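Local coordinates for protein CofB (Escherichia coli, PDB 5AX6) that is a minor pilin of the type IVb pilus CFA/III, forms a homotrimer and probably takes part in assembly of the pilus, at residues F177-R185 with R194-F205. Sequence-based numbering, arbitrary orientation.
Sequences FKDIYVVER and RLTTISGKPLTF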
loop_
_atom_site.group_PDB
_atom_site.type_symbol
_atom_site.label_atom_id
_atom_site.label_comp_id
_atom_site.label_asym_id
_atom_site.label_seq_id
_atom_site.Cartn_x
_atom_site.Cartn_y
_atom_site.Cartn_z
ATOM N N PHE A 177 25.811 13.802 18.397
ATOM C CA PHE A 177 26.488 13.864 19.686
ATOM C C PHE A 177 25.768 14.797 20.638
ATOM O O PHE A 177 25.493 15.944 20.293
ATOM C CB PHE A 177 27.926 14.315 19.500
ATOM C CG PHE A 177 28.684 13.496 18.496
ATOM C CD1 PHE A 177 28.914 12.146 18.721
ATOM C CD2 PHE A 177 29.181 14.078 17.340
ATOM C CE1 PHE A 177 29.618 11.386 17.800
ATOM C CE2 PHE A 177 29.883 13.327 16.415
ATOM C CZ PHE A 177 30.100 11.980 16.639
ATOM N N LYS A 178 25.469 14.298 21.836
ATOM C CA LYS A 178 24.884 15.121 22.884
ATOM C C LYS A 178 25.855 16.250 23.213
ATOM O O LYS A 178 25.467 17.412 23.352
ATOM C CB LYS A 178 24.573 14.278 24.121
ATOM C CG LYS A 178 23.827 15.035 25.215
ATOM C CD LYS A 178 23.696 14.191 26.475
ATOM C CE LYS A 178 22.949 14.941 27.564
ATOM N NZ LYS A 178 21.492 14.932 27.285
ATOM N N ASP A 179 27.129 15.897 23.322
ATOM C CA ASP A 179 28.187 16.890 23.397
ATOM C C ASP A 179 29.535 16.233 23.166
ATOM O O ASP A 179 29.648 14.996 23.047
ATOM C CB ASP A 179 28.186 17.633 24.745
ATOM C CG ASP A 179 28.520 19.128 24.592
ATOM O OD1 ASP A 179 29.410 19.484 23.780
ATOM O OD2 ASP A 179 27.871 19.956 25.266
ATOM N N ILE A 180 30.551 17.083 23.102
ATOM C CA ILE A 180 31.917 16.667 22.856
ATOM C C ILE A 180 32.803 17.410 23.833
ATOM O O ILE A 180 32.786 18.632 23.860
ATOM C CB ILE A 180 32.352 16.986 21.420
ATOM C CG1 ILE A 180 31.479 16.216 20.422
ATOM C CG2 ILE A 180 33.829 16.684 21.237
ATOM C CD1 ILE A 180 31.681 16.641 18.981
ATOM N N TYR A 181 33.558 16.673 24.640
ATOM C CA TYR A 181 34.440 17.283 25.626
ATOM C C TYR A 181 35.882 16.958 25.308
ATOM O O TYR A 181 36.188 15.895 24.766
ATOM C CB TYR A 181 34.110 16.797 27.043
ATOM C CG TYR A 181 32.956 17.497 27.702
ATOM C CD1 TYR A 181 33.165 18.359 28.769
ATOM C CD2 TYR A 181 31.656 17.309 27.257
ATOM C CE1 TYR A 181 32.103 19.004 29.385
ATOM C CE2 TYR A 181 30.589 17.942 27.861
ATOM C CZ TYR A 181 30.819 18.789 28.928
ATOM O OH TYR A 181 29.758 19.425 29.528
ATOM N N VAL A 182 36.773 17.876 25.665
ATOM C CA VAL A 182 38.199 17.598 25.612
ATOM C C VAL A 182 38.602 16.884 26.899
ATOM O O VAL A 182 38.234 17.316 28.001
ATOM C CB VAL A 182 39.022 18.890 25.439
ATOM C CG1 VAL A 182 40.506 18.593 25.527
ATOM C CG2 VAL A 182 38.680 19.558 24.120
ATOM N N VAL A 183 39.338 15.784 26.771
ATOM C CA VAL A 183 39.824 15.088 27.949
ATOM C C VAL A 183 41.337 14.948 27.888
ATOM O O VAL A 183 41.940 15.115 26.834
ATOM C CB VAL A 183 39.148 13.705 28.113
ATOM C CG1 VAL A 183 37.646 13.897 28.367
ATOM C CG2 VAL A 183 39.384 12.816 26.885
ATOM N N GLU A 184 41.944 14.665 29.032
ATOM C CA GLU A 184 43.387 14.591 29.114
ATOM C C GLU A 184 43.815 13.544 30.123
ATOM O O GLU A 184 43.067 13.187 31.041
ATOM C CB GLU A 184 43.977 15.959 29.495
ATOM C CG GLU A 184 43.529 16.439 30.867
ATOM C CD GLU A 184 44.051 17.824 31.232
ATOM O OE1 GLU A 184 43.597 18.827 30.634
ATOM O OE2 GLU A 184 44.916 17.907 32.130
ATOM N N ARG A 185 45.030 13.049 29.950
ATOM C CA ARG A 185 45.637 12.217 30.968
ATOM C C ARG A 185 47.124 12.513 31.000
ATOM O O ARG A 185 47.691 13.007 30.019
ATOM C CB ARG A 185 45.374 10.737 30.713
ATOM C CG ARG A 185 45.873 10.235 29.387
ATOM C CD ARG A 185 45.426 8.806 29.162
ATOM N NE ARG A 185 45.841 8.298 27.862
ATOM C CZ ARG A 185 45.540 7.092 27.401
ATOM N NH1 ARG A 185 44.805 6.259 28.133
ATOM N NH2 ARG A 185 45.963 6.720 26.200
ATOM N N ARG A 194 40.618 12.432 32.388
ATOM C CA ARG A 194 39.795 13.371 33.142
ATOM C C ARG A 194 39.393 14.523 32.233
ATOM O O ARG A 194 40.035 14.765 31.212
ATOM C CB ARG A 194 40.545 13.907 34.366
ATOM C CG ARG A 194 41.763 14.735 33.971
ATOM C CD ARG A 194 42.395 15.498 35.142
ATOM N NE ARG A 194 43.637 16.124 34.694
ATOM C CZ ARG A 194 44.809 15.496 34.650
ATOM N NH1 ARG A 194 44.909 14.235 35.067
ATOM N NH2 ARG A 194 45.882 16.133 34.200
ATOM N N LEU A 195 38.330 15.229 32.593
ATOM C CA LEU A 195 37.913 16.389 31.815
ATOM C C LEU A 195 38.998 17.465 31.834
ATOM O O LEU A 195 39.536 17.804 32.884
ATOM C CB LEU A 195 36.597 16.954 32.348
ATOM C CG LEU A 195 35.394 16.019 32.255
ATOM C CD1 LEU A 195 34.201 16.631 32.969
ATOM C CD2 LEU A 195 35.062 15.757 30.788
ATOM N N THR A 196 39.339 17.973 30.664
ATOM C CA THR A 196 40.194 19.146 30.585
ATOM C C THR A 196 39.400 20.331 31.122
ATOM O O THR A 196 38.203 20.440 30.854
ATOM C CB THR A 196 40.655 19.398 29.141
ATOM O OG1 THR A 196 41.529 18.335 28.737
ATOM C CG2 THR A 196 41.388 20.740 29.024
ATOM N N THR A 197 40.038 21.198 31.908
ATOM C CA THR A 197 39.328 22.351 32.467
ATOM C C THR A 197 40.043 23.671 32.184
ATOM O O THR A 197 41.265 23.714 32.036
ATOM C CB THR A 197 39.148 22.254 34.005
ATOM O OG1 THR A 197 40.432 22.111 34.623
ATOM C CG2 THR A 197 38.241 21.075 34.400
ATOM N N ILE A 198 39.246 24.731 32.112
ATOM C CA ILE A 198 39.721 26.102 31.989
ATOM C C ILE A 198 39.166 26.874 33.181
ATOM O O ILE A 198 37.960 27.114 33.258
ATOM C CB ILE A 198 39.252 26.768 30.679
ATOM C CG1 ILE A 198 39.731 25.977 29.458
ATOM C CG2 ILE A 198 39.719 28.215 30.616
ATOM C CD1 ILE A 198 41.224 25.835 29.371
ATOM N N SER A 199 40.033 27.238 34.119
ATOM C CA SER A 199 39.581 27.865 35.361
ATOM C C SER A 199 38.528 27.006 36.049
ATOM O O SER A 199 37.511 27.513 36.527
ATOM C CB SER A 199 39.029 29.263 35.092
ATOM O OG SER A 199 40.069 30.145 34.712
ATOM N N GLY A 200 38.775 25.698 36.081
ATOM C CA GLY A 200 37.915 24.768 36.792
ATOM C C GLY A 200 36.656 24.412 36.029
ATOM O O GLY A 200 35.811 23.668 36.527
ATOM N N LYS A 201 36.523 24.944 34.820
ATOM C CA LYS A 201 35.334 24.692 34.016
ATOM C C LYS A 201 35.647 23.695 32.908
ATOM O O LYS A 201 36.477 23.980 32.048
ATOM C CB LYS A 201 34.804 25.994 33.409
ATOM C CG LYS A 201 33.464 25.838 32.705
ATOM C CD LYS A 201 33.119 27.075 31.872
ATOM C CE LYS A 201 31.866 26.840 31.031
ATOM N NZ LYS A 201 31.552 28.002 30.152
ATOM N N PRO A 202 34.988 22.522 32.930
ATOM C CA PRO A 202 35.259 21.498 31.914
ATOM C C PRO A 202 35.124 22.068 30.512
ATOM O O PRO A 202 34.204 22.840 30.245
ATOM C CB PRO A 202 34.194 20.430 32.195
ATOM C CG PRO A 202 33.936 20.562 33.666
ATOM C CD PRO A 202 34.022 22.052 33.941
ATOM N N LEU A 203 36.047 21.684 29.639
ATOM C CA LEU A 203 36.174 22.274 28.311
ATOM C C LEU A 203 35.428 21.469 27.252
ATOM O O LEU A 203 35.790 20.326 26.954
ATOM C CB LEU A 203 37.653 22.385 27.935
ATOM C CG LEU A 203 38.006 22.963 26.559
ATOM C CD1 LEU A 203 37.585 24.421 26.448
ATOM C CD2 LEU A 203 39.498 22.818 26.283
ATOM N N THR A 204 34.385 22.067 26.690
ATOM C CA THR A 204 33.647 21.439 25.589
ATOM C C THR A 204 34.312 21.830 24.300
ATOM O O THR A 204 35.043 22.821 24.258
ATOM C CB THR A 204 32.184 21.873 25.550
ATOM O OG1 THR A 204 32.123 23.277 25.281
ATOM C CG2 THR A 204 31.505 21.570 26.870
ATOM N N PHE A 205 34.072 21.064 23.242
ATOM C CA PHE A 205 34.711 21.391 21.979
ATOM C C PHE A 205 34.340 22.793 21.494
ATOM O O PHE A 205 35.153 23.463 20.859
ATOM C CB PHE A 205 34.362 20.382 20.892
ATOM C CG PHE A 205 35.047 20.668 19.595
ATOM C CD1 PHE A 205 36.396 20.376 19.434
ATOM C CD2 PHE A 205 34.363 21.266 18.551
ATOM C CE1 PHE A 205 37.047 20.657 18.244
ATOM C CE2 PHE A 205 35.008 21.548 17.356
ATOM C CZ PHE A 205 36.352 21.242 17.205
HETATM O O HOH W 1 42.811 20.714 32.436
#
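Glu184 and Arg194 pair across an antiparallel beta hairpin in the sheet of the pilin domain: Arg194 NH2 makes a salt bridge of 2.9 Å to Glu184 OE2, bent (130° at the hydrogen), with the carboxylate oxygen tilted from the guanidinium plane. Glu184 CG lies over one guanidinium face, and NH2 has a second partner in Asn186. Glu184 OE1 accepts a hydrogen bond from Thr196 OG1 (2.8 Å) through its anti lone pair and also takes a bond from a water, which in turn accepts from Thr197 N. With both oxygens engaged, the carboxylate is fixed in rotation; an alanine at Glu184 would probably leave Arg194 without its countercharge and the Thr196 hydroxyl without its acceptor. The backbones of Glu184 and Arg194, an antiparallel hydrogen-bonded pair, exchange two hydrogen bonds, and Thr196 N reaches Val182 O at 3.0 Å. Beyond the type I' turn from Ile198 to Lys201, the chain returns to the same strand edge, where Leu203 O accepts a hydrogen bond from Val182 N and Phe205 N bonds to Ile180 O (2.8 Å). Strand 220-227 pairs along the opposite edge of 179-185. With Val182 CG1 anti to the backbone N (chi1 174°), its two methyls divide the work: CG1 packs on Thr196 and CG2 on Leu203 CD2. Ile180 and Phe205 lie side by side, CG2 against CB, and both touch Val163 of helix 161-171. Tyr181 OH bonds to Asn64 and to Gln48 of the second subunit, which links the hairpin to that neighbouring chain. Pro202 CB sits at the edge of the Tyr181 ring, and Thr204 CG2 lies over one face in a CH-pi contact, 3.7 Å from the ring centroid.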